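Local coordinates for protein glucose-6-phosphate isomerase (Plasmodium falciparum, PDB 3QKI) that probably interconverts alpha-D-glucose 6-phosphate and beta-D-fructose 6-phosphate, the second step of glycolysis, at residues A[171-175]-A[254-258]. Sequence-based numbering, arbitrary orientation.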
loop_
_atom_site.group_PDB
_atom_site.type_symbol
_atom_site.label_atom_id
_atom_site.label_comp_id
_atom_site.label_asym_id
_atom_site.label_seq_id
_atom_site.Cartn_x
_atom_site.Cartn_y
_atom_site.Cartn_z
ATOM N N CYS A 171 0.610 18.193 9.945
ATOM C CA CYS A 171 0.601 18.660 8.549
ATOM C C CYS A 171 -0.749 18.323 7.959
ATOM O O CYS A 171 -1.141 17.155 7.951
ATOM C CB CYS A 171 1.719 18.040 7.727
ATOM S SG CYS A 171 3.362 18.464 8.305
ATOM N N ILE A 172 -1.466 19.352 7.486
ATOM C CA ILE A 172 -2.791 19.157 6.899
ATOM C C ILE A 172 -2.662 19.425 5.412
ATOM O O ILE A 172 -2.298 20.540 5.009
ATOM C CB ILE A 172 -3.871 20.034 7.559
ATOM C CG1 ILE A 172 -3.817 19.971 9.115
ATOM C CG2 ILE A 172 -5.266 19.670 7.017
ATOM C CD1 ILE A 172 -4.816 20.891 9.822
ATOM N N GLY A 173 -2.923 18.396 4.616
ATOM C CA GLY A 173 -2.840 18.476 3.161
ATOM C C GLY A 173 -3.228 17.173 2.500
ATOM O O GLY A 173 -3.182 16.114 3.137
ATOM N N ILE A 174 -3.646 17.245 1.226
ATOM C CA ILE A 174 -4.044 16.059 0.465
ATOM C C ILE A 174 -3.056 15.796 -0.677
ATOM O O ILE A 174 -2.341 16.715 -1.101
ATOM C CB ILE A 174 -5.510 16.172 -0.034
ATOM C CG1 ILE A 174 -5.667 17.281 -1.110
ATOM C CG2 ILE A 174 -6.509 16.344 1.141
ATOM C CD1 ILE A 174 -6.976 17.256 -1.832
ATOM N N GLY A 175 -3.053 14.555 -1.171
ATOM C CA GLY A 175 -2.231 14.115 -2.301
ATOM C C GLY A 175 -0.781 14.554 -2.239
ATOM O O GLY A 175 -0.078 14.236 -1.274
ATOM N N THR A 254 -9.011 24.204 -1.068
ATOM C CA THR A 254 -9.136 22.736 -1.224
ATOM C C THR A 254 -10.138 22.193 -0.201
ATOM O O THR A 254 -9.902 22.319 0.996
ATOM C CB THR A 254 -7.779 22.080 -0.965
ATOM O OG1 THR A 254 -6.764 22.835 -1.599
ATOM C CG2 THR A 254 -7.744 20.640 -1.416
ATOM N N ALA A 255 -11.263 21.625 -0.669
ATOM C CA ALA A 255 -12.366 21.164 0.182
ATOM C C ALA A 255 -11.971 20.332 1.415
ATOM O O ALA A 255 -12.317 20.717 2.528
ATOM C CB ALA A 255 -13.435 20.463 -0.651
ATOM N N GLU A 256 -11.225 19.246 1.221
ATOM C CA GLU A 256 -10.800 18.315 2.277
ATOM C C GLU A 256 -9.807 18.950 3.238
ATOM O O GLU A 256 -10.010 18.900 4.448
ATOM C CB GLU A 256 -10.188 17.020 1.667
ATOM C CG GLU A 256 -11.143 16.232 0.786
ATOM C CD GLU A 256 -11.236 16.671 -0.659
ATOM O OE1 GLU A 256 -11.948 15.993 -1.436
ATOM O OE2 GLU A 256 -10.603 17.693 -1.013
ATOM N N THR A 257 -8.740 19.532 2.706
ATOM C CA THR A 257 -7.715 20.194 3.496
ATOM C C THR A 257 -8.321 21.291 4.382
ATOM O O THR A 257 -7.994 21.366 5.568
ATOM C CB THR A 257 -6.657 20.805 2.574
ATOM O OG1 THR A 257 -6.203 19.791 1.681
ATOM C CG2 THR A 257 -5.496 21.441 3.363
ATOM N N MET A 258 -9.174 22.148 3.790
ATOM C CA MET A 258 -9.770 23.259 4.506
ATOM C C MET A 258 -10.800 22.848 5.539
ATOM O O MET A 258 -10.816 23.446 6.614
ATOM C CB MET A 258 -10.238 24.390 3.578
ATOM C CG MET A 258 -9.103 24.984 2.718
ATOM S SD MET A 258 -7.513 25.213 3.548
ATOM C CE MET A 258 -7.983 26.394 4.823
HETATM O O HOH W 1 -3.918 20.064 0.325
#
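Ile174 and Thr257 bury the most surface where the chain leaving strand 168-172 passes the first turn of helix 255-268. Strand 168-172 lies inside a five-stranded parallel sheet, bonded to strands 219-223 and 243-248, and the helix follows the latter strand, as expected of the alpha/beta SIS domain of phosphoglucose isomerases. The CA atoms come nearest at Gly173 and Thr257, 5.2 Å apart.

Ile174 has its CG1 between the backbone N and the carbonyl carbon (chi1 68°), which directs the extended CG1-CD1 branch at the helix start. There CD1 meets CG2 of Thr254 tip to tip at 3.5 Å, closer than usual for two carbons. The same methyl lies 3.7 Å from OE2 of Glu256, whose side chain runs roughly at right angles to that of Ile174. The other branch, CG2, lies 3.5 Å from OG1 of Thr257, the two side chains meeting at a slant, with CB of Glu256 as its second neighbour. His429 of the second subunit packs on both Ile174 and Glu256. Two residues earlier in the chain, CG2 of Ile172 sits 3.5 Å from the carbonyl O of Thr257, and Ile172 continues onto Ile264 of the same helix. The methyl CG2 of Thr257 faces O of Ile172 and CA of Gly173.

Thr254, at the N-cap position, belongs to the fructose 6-phosphate site; its OG1 is hydrogen-bonded to Ser249, another residue of that site, and its CG2, anti to the backbone N, is the methyl that meets Ile174. Polar linkage between the segments runs through one water, which accepts from Ile174 N at 3.0 Å and is 2.7 Å from Thr257 OG1.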